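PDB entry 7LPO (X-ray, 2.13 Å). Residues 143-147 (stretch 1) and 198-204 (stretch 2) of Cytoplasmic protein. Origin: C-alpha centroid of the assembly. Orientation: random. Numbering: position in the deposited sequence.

Stretch 1 143-147: HQDVW
Stretch 2 (198-204) IWGTNYT

This is a small, mixed contact in which one valine methyl packs into a pocket formed by a short 3-10 segment, while a tyrosine hydroxyl on that segment gathers hydrogen bonds from the irregular loop of stretch 1. The two stretches belong to one chain, their touching residues lie at least 53 positions apart, and together they bury 275 Å².

Stretch 2 supplies a compact scaffold. Residues 198-203 form a 3-10 segment, with phi from -56° to -71° and psi from -13° to -30°. Its i to i+3 backbone bonds run from Thr201 N to Ile198 O (3.0 Å), Asn202 N to Trp199 O (3.2 Å), Tyr203 N to Gly200 O (3.3 Å) and Thr204 N to Thr201 O (2.9 Å). Thr201, chi1 p, points away from the loop and turns OG1 back to Ile198 O at 2.8 Å, so its hydroxyl serves the segment itself.

Stretch 1 has no regular helix or strand across the contact. Gln144 and Asp145 are extended (phi/psi -154°/156° and -140°/126°), after which Val146 adopts a left-handed conformation at 42°/49° and Trp147 lies at 77°/-51°. The bend is braced by Gln144, whose p, p side chain with chi3 at 34° folds back so that OE1 accepts from Trp147 N at 2.6 Å. In register, Val146 CA lies 5.6 Å from Tyr203 CA.

Val146 is the apolar center, with 103 Å² covered by stretch 2. Its CA-to-CB bond points sideways, and chi1 m places CG1 over one face of the Tyr203 ring, 3.5 Å from the centroid and only 11° off the ring normal, a CH-pi contact. Val146 CG1 also lies 3.6 Å from Asn202 CB and 4.0 Å from Trp199 CE3, at the edge of the indole. An aliphatic side chain suits this site because its methyl can pack against the ring face, the indole edge and Asn202 CB without needing a polar partner.

Tyr203, chi1 m and chi2 -63°, starts sideways, but its long ring carries OH to the loop backbone. Val146 N donates to Tyr203 OH at 3.1 Å and a nearly straight 171°, while Gln144 NE2, at the ring edge, adds a weak bond to Tyr203 OH at 3.3 Å and 141°. The hydroxyl in turn donates to a water, with Tyr203 OH 2.6 Å from the water O; that water donates to Asp145, its O lying 2.7 Å from OD1. Tyrosine thus combines an aromatic face for the methyl with a hydroxyl that both accepts and donates.

Asp145, chi1 m, has a carboxylate suited to bridging: besides the water at OD1, OD2 accepts from His143 NE2 at 2.8 Å, with His143 at chi1 t. Trp199, chi1 p and chi2 -98°, leaves the backbone sideways, but the end of its indole comes nearer the loop, with Trp199 CH2 3.9 Å from Asp145 OD1. Asn202, chi1 m, points toward the loop; its ND2 makes a weak bond to Trp199 O at 3.0 Å, and its CB packs against the valine methyl.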

ATOM      1  N   HIS A 143      -5.962  -3.773  -4.908  1.00 14.14           N
ATOM      2  CA  HIS A 143      -5.948  -2.834  -3.802  1.00 14.17           C
ATOM      3  C   HIS A 143      -7.301  -2.768  -3.114  1.00 14.21           C
ATOM      4  O   HIS A 143      -8.351  -2.815  -3.765  1.00 14.22           O
ATOM      5  CB  HIS A 143      -5.548  -1.437  -4.279  1.00 17.06           C
ATOM      6  CG  HIS A 143      -5.212  -0.503  -3.160  1.00 18.17           C
ATOM      7  ND1 HIS A 143      -3.916  -0.260  -2.758  1.00 17.62           N
ATOM      8  CD2 HIS A 143      -6.007   0.220  -2.334  1.00 17.62           C
ATOM      9  CE1 HIS A 143      -3.925   0.584  -1.742  1.00 18.46           C
ATOM     10  NE2 HIS A 143      -5.181   0.884  -1.459  1.00 18.32           N
ATOM     11  N   GLN A 144      -7.253  -2.634  -1.792  1.00 14.24           N
ATOM     12  CA  GLN A 144      -8.428  -2.428  -0.965  1.00 14.29           C
ATOM     13  C   GLN A 144      -8.001  -1.696   0.303  1.00 14.31           C
ATOM     14  O   GLN A 144      -6.840  -1.747   0.722  1.00 14.29           O
ATOM     15  CB  GLN A 144      -9.124  -3.763  -0.627  1.00 14.31           C
ATOM     16  CG  GLN A 144      -8.380  -4.637   0.373  1.00 14.31           C
ATOM     17  CD  GLN A 144      -8.592  -4.213   1.820  1.00 14.35           C
ATOM     18  OE1 GLN A 144      -9.659  -3.742   2.189  1.00 14.39           O
ATOM     19  NE2 GLN A 144      -7.575  -4.393   2.640  1.00 14.35           N
ATOM     20  N   ASP A 145      -8.966  -1.012   0.905  1.00 15.33           N
ATOM     21  CA  ASP A 145      -8.819  -0.407   2.218  1.00 14.65           C
ATOM     22  C   ASP A 145     -10.132  -0.635   2.945  1.00 14.70           C
ATOM     23  O   ASP A 145     -11.193  -0.304   2.412  1.00 14.72           O
ATOM     24  CB  ASP A 145      -8.506   1.090   2.132  1.00 15.15           C
ATOM     25  CG  ASP A 145      -7.215   1.373   1.414  1.00 16.03           C
ATOM     26  OD1 ASP A 145      -6.141   1.177   2.033  1.00 16.80           O
ATOM     27  OD2 ASP A 145      -7.272   1.793   0.234  1.00 16.95           O
ATOM     28  N   VAL A 146     -10.055  -1.217   4.140  1.00 14.47           N
ATOM     29  CA  VAL A 146     -11.212  -1.548   4.970  1.00 14.53           C
ATOM     30  C   VAL A 146     -12.339  -2.128   4.124  1.00 14.54           C
ATOM     31  O   VAL A 146     -13.504  -1.723   4.239  1.00 14.58           O
ATOM     32  CB  VAL A 146     -11.674  -0.330   5.795  1.00 14.58           C
ATOM     33  CG1 VAL A 146     -10.598   0.021   6.821  1.00 14.58           C
ATOM     34  CG2 VAL A 146     -11.952   0.871   4.936  1.00 14.57           C
ATOM     35  N   TRP A 147     -11.962  -3.103   3.294  1.00 14.49           N
ATOM     36  CA  TRP A 147     -12.811  -3.953   2.461  1.00 14.49           C
ATOM     37  C   TRP A 147     -13.326  -3.277   1.196  1.00 14.48           C
ATOM     38  O   TRP A 147     -13.196  -3.853   0.109  1.00 14.44           O
ATOM     39  CB  TRP A 147     -14.012  -4.508   3.236  1.00 14.55           C
ATOM     40  CG  TRP A 147     -14.836  -5.452   2.380  1.00 14.55           C
ATOM     41  CD1 TRP A 147     -16.063  -5.209   1.850  1.00 14.58           C
ATOM     42  CD2 TRP A 147     -14.459  -6.760   1.925  1.00 14.52           C
ATOM     43  NE1 TRP A 147     -16.480  -6.281   1.099  1.00 14.57           N
ATOM     44  CE2 TRP A 147     -15.513  -7.246   1.128  1.00 14.54           C
ATOM     45  CE3 TRP A 147     -13.326  -7.560   2.106  1.00 14.49           C
ATOM     46  CZ2 TRP A 147     -15.475  -8.501   0.523  1.00 14.52           C
ATOM     47  CZ3 TRP A 147     -13.294  -8.807   1.518  1.00 14.48           C
ATOM     48  CH2 TRP A 147     -14.362  -9.267   0.732  1.00 14.49           C
ATOM     49  N   ILE A 198      -9.219   8.532  10.678  1.00 14.76           N
ATOM     50  CA  ILE A 198     -10.167   7.670  11.365  1.00 14.80           C
ATOM     51  C   ILE A 198     -10.634   6.543  10.454  1.00 14.76           C
ATOM     52  O   ILE A 198     -11.139   5.528  10.942  1.00 14.78           O
ATOM     53  CB  ILE A 198     -11.357   8.483  11.904  1.00 14.87           C
ATOM     54  CG1 ILE A 198     -12.086   7.680  12.987  1.00 19.92           C
ATOM     55  CG2 ILE A 198     -12.299   8.857  10.799  1.00 16.70           C
ATOM     56  CD1 ILE A 198     -13.116   8.496  13.763  1.00 23.55           C
ATOM     57  N   TRP A 199     -10.449   6.680   9.138  1.00 14.72           N
ATOM     58  CA  TRP A 199     -10.923   5.650   8.220  1.00 14.69           C
ATOM     59  C   TRP A 199     -10.350   4.291   8.586  1.00 14.66           C
ATOM     60  O   TRP A 199     -10.993   3.255   8.352  1.00 14.67           O
ATOM     61  CB  TRP A 199     -10.566   6.020   6.775  1.00 14.64           C
ATOM     62  CG  TRP A 199      -9.096   5.965   6.481  1.00 14.58           C
ATOM     63  CD1 TRP A 199      -8.218   7.013   6.474  1.00 14.57           C
ATOM     64  CD2 TRP A 199      -8.334   4.804   6.148  1.00 14.53           C
ATOM     65  NE1 TRP A 199      -6.949   6.569   6.165  1.00 16.44           N
ATOM     66  CE2 TRP A 199      -6.998   5.216   5.961  1.00 14.50           C
ATOM     67  CE3 TRP A 199      -8.650   3.449   5.987  1.00 16.38           C
ATOM     68  CZ2 TRP A 199      -5.985   4.329   5.641  1.00 14.45           C
ATOM     69  CZ3 TRP A 199      -7.637   2.569   5.660  1.00 15.48           C
ATOM     70  CH2 TRP A 199      -6.324   3.015   5.489  1.00 14.44           C
ATOM     71  N   GLY A 200      -9.150   4.276   9.175  1.00 14.65           N
ATOM     72  CA  GLY A 200      -8.475   3.026   9.470  1.00 14.62           C
ATOM     73  C   GLY A 200      -9.122   2.235  10.591  1.00 14.67           C
ATOM     74  O   GLY A 200      -8.974   1.006  10.644  1.00 14.66           O
ATOM     75  N   THR A 201      -9.840   2.908  11.491  1.00 14.73           N
ATOM     76  CA  THR A 201     -10.551   2.215  12.565  1.00 14.78           C
ATOM     77  C   THR A 201     -11.704   1.355  12.054  1.00 14.80           C
ATOM     78  O   THR A 201     -12.249   0.544  12.818  1.00 14.84           O
ATOM     79  CB  THR A 201     -11.096   3.218  13.602  1.00 14.85           C
ATOM     80  OG1 THR A 201     -12.160   4.005  13.041  1.00 14.87           O
ATOM     81  CG2 THR A 201      -9.986   4.138  14.095  1.00 14.84           C
ATOM     82  N   ASN A 202     -12.098   1.515  10.790  1.00 14.77           N
ATOM     83  CA  ASN A 202     -13.137   0.652  10.244  1.00 14.78           C
ATOM     84  C   ASN A 202     -12.738  -0.814  10.332  1.00 14.75           C
ATOM     85  O   ASN A 202     -13.606  -1.676  10.470  1.00 14.78           O
ATOM     86  CB  ASN A 202     -13.456   1.068   8.809  1.00 14.74           C
ATOM     87  CG  ASN A 202     -14.395   2.279   8.757  1.00 14.79           C
ATOM     88  OD1 ASN A 202     -15.440   2.292   9.393  1.00 14.85           O
ATOM     89  ND2 ASN A 202     -14.009   3.298   8.025  1.00 14.76           N
ATOM     90  N   TYR A 203     -11.438  -1.116  10.323  1.00 14.71           N
ATOM     91  CA  TYR A 203     -11.008  -2.509  10.469  1.00 14.69           C
ATOM     92  C   TYR A 203     -11.482  -3.125  11.780  1.00 14.75           C
ATOM     93  O   TYR A 203     -11.607  -4.352  11.872  1.00 14.75           O
ATOM     94  CB  TYR A 203      -9.481  -2.637  10.395  1.00 14.64           C
ATOM     95  CG  TYR A 203      -8.901  -2.541   9.003  1.00 14.58           C
ATOM     96  CD1 TYR A 203      -9.212  -3.485   8.018  1.00 14.55           C
ATOM     97  CD2 TYR A 203      -8.029  -1.517   8.675  1.00 14.55           C
ATOM     98  CE1 TYR A 203      -8.679  -3.397   6.740  1.00 14.50           C
ATOM     99  CE2 TYR A 203      -7.485  -1.421   7.408  1.00 14.49           C
ATOM    100  CZ  TYR A 203      -7.819  -2.351   6.437  1.00 14.47           C
ATOM    101  OH  TYR A 203      -7.275  -2.227   5.171  1.00 14.42           O
ATOM    102  N   THR A 204     -11.745  -2.307  12.794  1.00 14.80           N
ATOM    103  CA  THR A 204     -12.180  -2.786  14.099  1.00 14.86           C
ATOM    104  C   THR A 204     -13.588  -2.307  14.430  1.00 14.93           C
ATOM    105  O   THR A 204     -13.942  -2.167  15.602  1.00 14.99           O
ATOM    106  CB  THR A 204     -11.195  -2.365  15.196  1.00 17.66           C
ATOM    107  OG1 THR A 204     -11.022  -0.945  15.209  1.00 14.87           O
ATOM    108  CG2 THR A 204      -9.823  -3.014  14.972  1.00 15.11           C
TER
HETATM  109  O   HOH W   1      -5.773  -0.321   4.262  1.00 14.36           O